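Side-chain contact in GTP-binding nuclear protein GSP1 (Encephalitozoon cuniculi, PDB 4DJT), which binds guanine nucleotides as a Ran-family small GTPase and probably serves in protein import into the nucleus and RNA export from it: residues A88-D93 with R105-F110. Numbering follows the deposited sequence.
Sequences AILFFD and RWVKEF. Unlike the reference sequence in segment 88-93: Leu-90 (reference Phe).
Trp-106, which meets Leu-90 across this contact, donates its NE1 proton to Asp-19 OD1, in the loop that follows strand 11-17. This bond satisfies the indole nitrogen of this buried residue and helps to fix the rotation of the ring. The fold is the P-loop GTPase fold of the Ras family. The Trp-106 side chain lies about 6 Å from that of Lys-24, a GTP-binding residue, and about 8 Å from the bound GDP. Helix 103-114 packs on strand 87-93 of the central sheet, inside a beta-alpha-beta crossover to the parallel strand 120-125. Strand and helix segments run nearly antiparallel, at 161°. All cross-contacts are apolar.

Leu-90 splits its two methyls between neighbouring helix residues. Its CG lies anti to the backbone N (chi1 172°), which sets the two methyls against Trp-106 and Val-107. Leu-90 CD1 rests 3.5 Å from Trp-106 CB. It reaches the start of the side chain, while the indole leads on away from the strand. Leu-90 CD2 meets Val-107 CG2 at 3.6 Å, with the two side chains crossing at about a right angle. Val-107 also touches Ile-120 of the next strand.

One helical turn after Trp-106, Phe-110 turns a ring face to the strand. Ala-88 makes a CH-pi contact there. Ala-88 CB sits 3.7 Å from the centroid of the Phe-110 ring, 13° off the normal, and Phe-110 CE1 is its nearest ring atom at 3.6 Å.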
ATOM      1  N   ALA A  88       1.530  -4.324   5.029  1.00 12.84           N
ATOM      2  CA  ALA A  88       0.515  -3.405   4.534  1.00 12.30           C
ATOM      3  C   ALA A  88       1.153  -2.051   4.286  1.00 12.19           C
ATOM      4  O   ALA A  88       2.136  -1.657   4.968  1.00 12.09           O
ATOM      5  CB  ALA A  88      -0.653  -3.280   5.517  1.00 12.66           C
ATOM      6  N   ILE A  89       0.609  -1.329   3.307  1.00 12.31           N
ATOM      7  CA  ILE A  89       0.911   0.051   3.081  1.00 12.55           C
ATOM      8  C   ILE A  89      -0.380   0.793   3.323  1.00 12.82           C
ATOM      9  O   ILE A  89      -1.391   0.512   2.683  1.00 12.57           O
ATOM     10  CB  ILE A  89       1.453   0.362   1.640  1.00 12.60           C
ATOM     11  CG1 ILE A  89       2.680  -0.483   1.340  1.00 12.82           C
ATOM     12  CG2 ILE A  89       1.805   1.847   1.506  1.00 12.85           C
ATOM     13  CD1 ILE A  89       3.185  -0.397  -0.099  1.00 13.21           C
ATOM     14  N   LEU A  90      -0.368   1.660   4.328  1.00 12.79           N
ATOM     15  CA  LEU A  90      -1.582   2.320   4.804  1.00 13.76           C
ATOM     16  C   LEU A  90      -1.501   3.785   4.465  1.00 14.34           C
ATOM     17  O   LEU A  90      -0.541   4.462   4.837  1.00 14.76           O
ATOM     18  CB  LEU A  90      -1.728   2.091   6.332  1.00 14.04           C
ATOM     19  CG  LEU A  90      -2.841   2.872   7.044  1.00 14.78           C
ATOM     20  CD1 LEU A  90      -4.222   2.528   6.502  1.00 14.71           C
ATOM     21  CD2 LEU A  90      -2.759   2.617   8.551  1.00 15.67           C
ATOM     22  N   PHE A  91      -2.460   4.273   3.667  1.00 15.34           N
ATOM     23  CA  PHE A  91      -2.407   5.623   3.153  1.00 16.25           C
ATOM     24  C   PHE A  91      -3.421   6.498   3.860  1.00 17.89           C
ATOM     25  O   PHE A  91      -4.505   6.036   4.226  1.00 17.07           O
ATOM     26  CB  PHE A  91      -2.801   5.651   1.686  1.00 17.13           C
ATOM     27  CG  PHE A  91      -1.886   4.872   0.792  1.00 17.74           C
ATOM     28  CD1 PHE A  91      -0.974   5.512   0.005  1.00 20.18           C
ATOM     29  CD2 PHE A  91      -1.990   3.497   0.714  1.00 19.25           C
ATOM     30  CE1 PHE A  91      -0.104   4.785  -0.830  1.00 19.84           C
ATOM     31  CE2 PHE A  91      -1.149   2.766  -0.112  1.00 20.27           C
ATOM     32  CZ  PHE A  91      -0.210   3.418  -0.884  1.00 19.44           C
ATOM     33  N   PHE A  92      -3.094   7.777   3.950  1.00 18.72           N
ATOM     34  CA  PHE A  92      -4.113   8.790   4.142  1.00 20.77           C
ATOM     35  C   PHE A  92      -3.873   9.951   3.189  1.00 21.98           C
ATOM     36  O   PHE A  92      -2.846  10.050   2.549  1.00 20.53           O
ATOM     37  CB  PHE A  92      -4.180   9.239   5.615  1.00 22.62           C
ATOM     38  CG  PHE A  92      -2.988  10.037   6.068  1.00 24.18           C
ATOM     39  CD1 PHE A  92      -1.784   9.408   6.373  1.00 23.18           C
ATOM     40  CD2 PHE A  92      -3.075  11.416   6.225  1.00 27.13           C
ATOM     41  CE1 PHE A  92      -0.684  10.127   6.763  1.00 25.15           C
ATOM     42  CE2 PHE A  92      -1.970  12.149   6.643  1.00 26.79           C
ATOM     43  CZ  PHE A  92      -0.773  11.502   6.896  1.00 26.92           C
ATOM     44  N   ASP A  93      -4.870  10.818   3.111  1.00 25.29           N
ATOM     45  CA  ASP A  93      -4.852  12.015   2.309  1.00 26.32           C
ATOM     46  C   ASP A  93      -4.552  13.171   3.263  1.00 29.33           C
ATOM     47  O   ASP A  93      -5.334  13.430   4.202  1.00 30.47           O
ATOM     48  CB  ASP A  93      -6.244  12.159   1.700  1.00 26.91           C
ATOM     49  CG  ASP A  93      -6.420  13.406   0.837  1.00 28.38           C
ATOM     50  OD1 ASP A  93      -5.622  14.365   0.935  1.00 29.27           O
ATOM     51  OD2 ASP A  93      -7.417  13.416   0.076  1.00 29.02           O
ATOM     52  N   ARG A 105      -8.307   2.507  13.083  1.00 25.87           N
ATOM     53  CA  ARG A 105      -9.295   1.511  12.674  1.00 26.47           C
ATOM     54  C   ARG A 105      -8.729   0.581  11.586  1.00 24.26           C
ATOM     55  O   ARG A 105      -8.921  -0.631  11.646  1.00 24.24           O
ATOM     56  CB  ARG A 105     -10.569   2.201  12.150  1.00 27.16           C
ATOM     57  N   TRP A 106      -8.023   1.161  10.613  1.00 22.34           N
ATOM     58  CA  TRP A 106      -7.369   0.388   9.561  1.00 20.81           C
ATOM     59  C   TRP A 106      -6.291  -0.487  10.097  1.00 20.76           C
ATOM     60  O   TRP A 106      -6.222  -1.688   9.771  1.00 20.44           O
ATOM     61  CB  TRP A 106      -6.806   1.307   8.461  1.00 20.26           C
ATOM     62  CG  TRP A 106      -7.839   1.739   7.465  1.00 20.35           C
ATOM     63  CD1 TRP A 106      -8.389   3.010   7.298  1.00 20.67           C
ATOM     64  CD2 TRP A 106      -8.509   0.904   6.484  1.00 20.17           C
ATOM     65  NE1 TRP A 106      -9.313   3.007   6.291  1.00 20.78           N
ATOM     66  CE2 TRP A 106      -9.424   1.774   5.759  1.00 20.39           C
ATOM     67  CE3 TRP A 106      -8.434  -0.435   6.133  1.00 19.79           C
ATOM     68  CZ2 TRP A 106     -10.226   1.309   4.747  1.00 20.36           C
ATOM     69  CZ3 TRP A 106      -9.251  -0.899   5.097  1.00 19.99           C
ATOM     70  CH2 TRP A 106     -10.124  -0.049   4.428  1.00 20.52           C
ATOM     71  N   VAL A 107      -5.428   0.069  10.942  1.00 20.80           N
ATOM     72  CA  VAL A 107      -4.416  -0.762  11.591  1.00 20.96           C
ATOM     73  C   VAL A 107      -5.067  -1.928  12.352  1.00 22.69           C
ATOM     74  O   VAL A 107      -4.594  -3.081  12.269  1.00 21.93           O
ATOM     75  CB  VAL A 107      -3.508   0.055  12.542  1.00 20.89           C
ATOM     76  CG1 VAL A 107      -2.648  -0.879  13.412  1.00 21.04           C
ATOM     77  CG2 VAL A 107      -2.638   1.037  11.747  1.00 20.32           C
ATOM     78  N   LYS A 108      -6.126  -1.647  13.104  1.00 24.54           N
ATOM     79  CA  LYS A 108      -6.745  -2.697  13.941  1.00 26.70           C
ATOM     80  C   LYS A 108      -7.389  -3.771  13.065  1.00 26.96           C
ATOM     81  O   LYS A 108      -7.290  -4.943  13.363  1.00 28.35           O
ATOM     82  CB  LYS A 108      -7.788  -2.133  14.922  1.00 27.69           C
ATOM     83  N   GLU A 109      -8.000  -3.358  11.964  1.00 28.49           N
ATOM     84  CA  GLU A 109      -8.655  -4.280  11.060  1.00 28.78           C
ATOM     85  C   GLU A 109      -7.614  -5.237  10.423  1.00 26.11           C
ATOM     86  O   GLU A 109      -7.837  -6.457  10.354  1.00 24.61           O
ATOM     87  CB  GLU A 109      -9.410  -3.476  10.002  1.00 31.96           C
ATOM     88  CG  GLU A 109     -10.386  -4.265   9.161  1.00 35.13           C
ATOM     89  CD  GLU A 109     -11.171  -3.383   8.208  1.00 36.12           C
ATOM     90  OE1 GLU A 109     -11.796  -2.401   8.686  1.00 40.60           O
ATOM     91  OE2 GLU A 109     -11.147  -3.665   7.000  1.00 33.65           O
ATOM     92  N   PHE A 110      -6.470  -4.684  10.013  1.00 23.16           N
ATOM     93  CA  PHE A 110      -5.400  -5.455   9.410  1.00 21.26           C
ATOM     94  C   PHE A 110      -4.792  -6.431  10.422  1.00 21.54           C
ATOM     95  O   PHE A 110      -4.711  -7.643  10.153  1.00 21.12           O
ATOM     96  CB  PHE A 110      -4.325  -4.511   8.804  1.00 19.99           C
ATOM     97  CG  PHE A 110      -3.132  -5.221   8.228  1.00 19.76           C
ATOM     98  CD1 PHE A 110      -3.195  -5.823   6.979  1.00 19.00           C
ATOM     99  CD2 PHE A 110      -1.941  -5.287   8.931  1.00 19.00           C
ATOM    100  CE1 PHE A 110      -2.097  -6.485   6.457  1.00 19.32           C
ATOM    101  CE2 PHE A 110      -0.837  -5.942   8.406  1.00 19.16           C
ATOM    102  CZ  PHE A 110      -0.907  -6.526   7.167  1.00 19.16           C
TER